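PDB 3CE7: specific mitochondrial acyl carrier protein from Toxoplasma, which probably carries growing acyl chains on a phosphopantetheine arm during mitochondrial fatty acid biosynthesis. Local coordinates for residues 43-48 / 53-58. Residues are numbered along the deposited sequence; the frame is centred on the assembly and turned at random. Where two conformers were deposited one is given.
Sequences KLEELR and RLWDCL
Trp55 lies with one face of its indole against Leu44, where the long loop of the acyl carrier protein helical bundle turns back on itself just before helix 57-71. This inner side is the tight part: Leu44 O lies only 3.0 Å from Trp55 CB. Leu44 CB sits 3.8 Å from the centroid of the five-membered ring, 13° off its normal, a CH-pi contact. The two side chains run the same way, and CD2 of the leucine follows the ring out to CZ2. A chi1 of -177°, which sets CG opposite the backbone N, lays the indole alongside Leu44 and inward to Phe31 and Leu32; its NE1 hydrogen-bonds Thr60 OG1 in the first turn of the helix. Trp55 N gives a nearly straight bond of 2.8 Å to Leu47 O, 168° at the hydrogen, and Leu54 CA adds a C-H...O contact to the same oxygen at 3.3 Å. The backbones of Arg48 and Leu54 form a single isolated beta bridge, with a second C-H...O contact from Arg48 CA to Arg53 O at 3.5 Å. The solvent side is looser. In one of its two conformers Glu45 brings CG 3.5 Å from Trp55 O and OE1 loosely to the indole edge, its carboxylate steeply inclined to the ring. A water donates to Trp55 O and, weakly, to Glu45 O. Asp56 turns outward, capping the start of the helix and pairing through OD2 with Arg53 NH1 at 2.7 Å. At the far end, Arg48 bends at chi3 and brings its guanidinium back over Leu54, whose CD2 meets one face off-centre, 3.6 Å from NH1.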
ATOM      1  N   LYS A  43       3.810  -0.186 -10.733  1.00 19.65           N
ATOM      2  CA  LYS A  43       3.417  -1.575 -10.514  1.00 20.37           C
ATOM      3  C   LYS A  43       4.314  -2.166  -9.426  1.00 19.86           C
ATOM      4  O   LYS A  43       5.536  -2.225  -9.583  1.00 20.26           O
ATOM      5  CB  LYS A  43       3.516  -2.377 -11.818  1.00 20.82           C
ATOM      6  CG  LYS A  43       2.427  -2.006 -12.839  1.00 24.49           C
ATOM      7  CD  LYS A  43       1.117  -2.728 -12.548  1.00 29.85           C
ATOM      8  CE  LYS A  43      -0.018  -2.229 -13.440  1.00 33.27           C
ATOM      9  NZ  LYS A  43      -0.663  -0.994 -12.903  1.00 35.83           N
ATOM     10  N   LEU A  44       3.711  -2.563  -8.307  1.00 20.27           N
ATOM     11  CA  LEU A  44       4.479  -3.064  -7.165  1.00 20.79           C
ATOM     12  C   LEU A  44       5.461  -4.158  -7.569  1.00 22.13           C
ATOM     13  O   LEU A  44       6.612  -4.145  -7.127  1.00 20.86           O
ATOM     14  CB  LEU A  44       3.550  -3.587  -6.070  1.00 21.01           C
ATOM     15  CG  LEU A  44       2.681  -2.551  -5.356  1.00 20.01           C
ATOM     16  CD1 LEU A  44       1.630  -3.250  -4.509  1.00 20.95           C
ATOM     17  CD2 LEU A  44       3.526  -1.619  -4.513  1.00 21.08           C
ATOM     18  N   GLU A  45       5.000  -5.055  -8.443  1.00 23.51           N
ATOM     19  CA  GLU A  45       5.801  -6.210  -8.856  0.50 24.72           C
ATOM     20  C   GLU A  45       7.060  -5.858  -9.650  1.00 25.00           C
ATOM     21  O   GLU A  45       7.894  -6.735  -9.922  1.00 25.05           O
ATOM     22  CB  GLU A  45       4.935  -7.210  -9.626  0.50 25.04           C
ATOM     23  CG  GLU A  45       4.603  -8.485  -8.855  0.50 27.48           C
ATOM     24  CD  GLU A  45       3.584  -8.310  -7.735  0.50 29.26           C
ATOM     25  OE1 GLU A  45       3.485  -9.233  -6.899  0.50 30.48           O
ATOM     26  OE2 GLU A  45       2.870  -7.281  -7.688  0.50 31.21           O
ATOM     27  N   GLU A  46       7.205  -4.585 -10.004  1.00 25.63           N
ATOM     28  CA  GLU A  46       8.384  -4.118 -10.731  1.00 26.87           C
ATOM     29  C   GLU A  46       9.436  -3.485  -9.796  1.00 26.09           C
ATOM     30  O   GLU A  46      10.549  -3.166 -10.223  1.00 26.47           O
ATOM     31  CB  GLU A  46       7.956  -3.216 -11.909  1.00 27.29           C
ATOM     32  CG  GLU A  46       7.275  -4.038 -13.034  1.00 29.68           C
ATOM     33  CD  GLU A  46       6.360  -3.248 -13.993  1.00 30.09           C
ATOM     34  OE1 GLU A  46       6.392  -1.999 -14.016  1.00 33.91           O
ATOM     35  OE2 GLU A  46       5.599  -3.907 -14.743  1.00 34.84           O
ATOM     36  N   LEU A  47       9.091  -3.370  -8.511  1.00 24.78           N
ATOM     37  CA  LEU A  47       9.933  -2.727  -7.506  1.00 24.66           C
ATOM     38  C   LEU A  47      10.921  -3.696  -6.867  1.00 24.61           C
ATOM     39  O   LEU A  47      10.574  -4.835  -6.590  1.00 24.80           O
ATOM     40  CB  LEU A  47       9.066  -2.121  -6.395  1.00 24.50           C
ATOM     41  CG  LEU A  47       8.074  -1.020  -6.785  1.00 24.30           C
ATOM     42  CD1 LEU A  47       7.177  -0.673  -5.590  1.00 25.07           C
ATOM     43  CD2 LEU A  47       8.793   0.219  -7.321  1.00 25.33           C
ATOM     44  N   ARG A  48      12.134  -3.216  -6.608  1.00 25.39           N
ATOM     45  CA  ARG A  48      13.152  -4.024  -5.938  1.00 26.11           C
ATOM     46  C   ARG A  48      13.126  -3.804  -4.429  1.00 26.17           C
ATOM     47  O   ARG A  48      13.227  -2.667  -3.952  1.00 25.67           O
ATOM     48  CB  ARG A  48      14.538  -3.717  -6.504  1.00 26.66           C
ATOM     49  CG  ARG A  48      15.575  -4.771  -6.149  1.00 28.97           C
ATOM     50  CD  ARG A  48      16.740  -4.746  -7.131  1.00 31.15           C
ATOM     51  NE  ARG A  48      16.340  -5.132  -8.482  1.00 34.04           N
ATOM     52  CZ  ARG A  48      16.263  -6.385  -8.925  1.00 35.21           C
ATOM     53  NH1 ARG A  48      15.886  -6.615 -10.175  1.00 37.04           N
ATOM     54  NH2 ARG A  48      16.549  -7.410  -8.127  1.00 35.80           N
ATOM     55  N   ARG A  53      15.448  -8.574  -4.579  1.00 32.86           N
ATOM     56  CA  ARG A  53      14.571  -9.348  -5.443  1.00 31.42           C
ATOM     57  C   ARG A  53      13.386  -8.439  -5.755  1.00 29.86           C
ATOM     58  O   ARG A  53      13.181  -7.432  -5.069  1.00 29.91           O
ATOM     59  CB  ARG A  53      14.097 -10.634  -4.748  1.00 31.53           C
ATOM     60  CG  ARG A  53      13.211 -10.415  -3.524  1.00 32.60           C
ATOM     61  CD  ARG A  53      12.940 -11.716  -2.783  0.50 32.43           C
ATOM     62  NE  ARG A  53      11.863 -12.496  -3.395  0.50 34.38           N
ATOM     63  CZ  ARG A  53      11.630 -13.784  -3.146  0.50 35.21           C
ATOM     64  NH1 ARG A  53      10.624 -14.407  -3.751  0.50 35.73           N
ATOM     65  NH2 ARG A  53      12.401 -14.456  -2.298  0.50 35.16           N
ATOM     66  N   LEU A  54      12.613  -8.782  -6.777  1.00 28.25           N
ATOM     67  CA  LEU A  54      11.409  -8.018  -7.078  1.00 26.52           C
ATOM     68  C   LEU A  54      10.298  -8.313  -6.068  1.00 25.09           C
ATOM     69  O   LEU A  54      10.147  -9.442  -5.590  1.00 24.44           O
ATOM     70  CB  LEU A  54      10.932  -8.270  -8.510  1.00 27.58           C
ATOM     71  CG  LEU A  54      11.912  -7.859  -9.620  1.00 27.92           C
ATOM     72  CD1 LEU A  54      11.317  -8.147 -10.984  1.00 29.33           C
ATOM     73  CD2 LEU A  54      12.315  -6.391  -9.522  1.00 29.70           C
ATOM     74  N   TRP A  55       9.540  -7.274  -5.746  1.00 23.26           N
ATOM     75  CA  TRP A  55       8.358  -7.366  -4.899  1.00 22.18           C
ATOM     76  C   TRP A  55       7.454  -8.506  -5.360  1.00 21.77           C
ATOM     77  O   TRP A  55       7.190  -8.648  -6.557  1.00 22.22           O
ATOM     78  CB  TRP A  55       7.608  -6.043  -5.030  1.00 21.49           C
ATOM     79  CG  TRP A  55       6.380  -5.870  -4.181  1.00 20.93           C
ATOM     80  CD1 TRP A  55       5.176  -6.508  -4.309  1.00 21.06           C
ATOM     81  CD2 TRP A  55       6.240  -4.953  -3.097  1.00 21.09           C
ATOM     82  NE1 TRP A  55       4.290  -6.049  -3.345  1.00 19.91           N
ATOM     83  CE2 TRP A  55       4.918  -5.086  -2.598  1.00 21.15           C
ATOM     84  CE3 TRP A  55       7.102  -4.020  -2.500  1.00 20.30           C
ATOM     85  CZ2 TRP A  55       4.443  -4.333  -1.511  1.00 19.83           C
ATOM     86  CZ3 TRP A  55       6.630  -3.269  -1.412  1.00 20.89           C
ATOM     87  CH2 TRP A  55       5.307  -3.434  -0.935  1.00 20.49           C
ATOM     88  N   ASP A  56       6.980  -9.322  -4.422  1.00 21.17           N
ATOM     89  CA  ASP A  56       6.121 -10.453  -4.772  1.00 21.69           C
ATOM     90  C   ASP A  56       4.878 -10.546  -3.878  1.00 21.13           C
ATOM     91  O   ASP A  56       4.605  -9.622  -3.100  1.00 20.48           O
ATOM     92  CB  ASP A  56       6.930 -11.766  -4.770  1.00 22.34           C
ATOM     93  CG  ASP A  56       7.517 -12.105  -3.404  1.00 25.17           C
ATOM     94  OD1 ASP A  56       7.128 -11.479  -2.398  1.00 24.16           O
ATOM     95  OD2 ASP A  56       8.372 -13.025  -3.337  1.00 28.84           O
ATOM     96  N   CYS A  57       4.146 -11.656  -3.995  1.00 21.51           N
ATOM     97  CA  CYS A  57       2.903 -11.861  -3.244  0.50 21.46           C
ATOM     98  C   CYS A  57       3.113 -11.702  -1.745  1.00 20.89           C
ATOM     99  O   CYS A  57       2.288 -11.093  -1.067  1.00 20.89           O
ATOM    100  CB  CYS A  57       2.292 -13.230  -3.547  0.50 21.84           C
ATOM    101  SG  CYS A  57       1.691 -13.384  -5.232  0.50 25.17           S
ATOM    102  N   LEU A  58       4.220 -12.239  -1.229  1.00 19.86           N
ATOM    103  CA  LEU A  58       4.528 -12.070   0.197  1.00 19.06           C
ATOM    104  C   LEU A  58       4.604 -10.604   0.604  1.00 18.82           C
ATOM    105  O   LEU A  58       4.081 -10.217   1.657  1.00 18.45           O
ATOM    106  CB  LEU A  58       5.842 -12.768   0.576  1.00 19.37           C
ATOM    107  CG  LEU A  58       6.271 -12.623   2.045  1.00 18.07           C
ATOM    108  CD1 LEU A  58       5.249 -13.239   3.008  1.00 19.41           C
ATOM    109  CD2 LEU A  58       7.633 -13.266   2.232  1.00 19.16           C
TER
HETATM  110  O   HOH W   1       7.453 -10.019  -8.828  1.00 43.86           O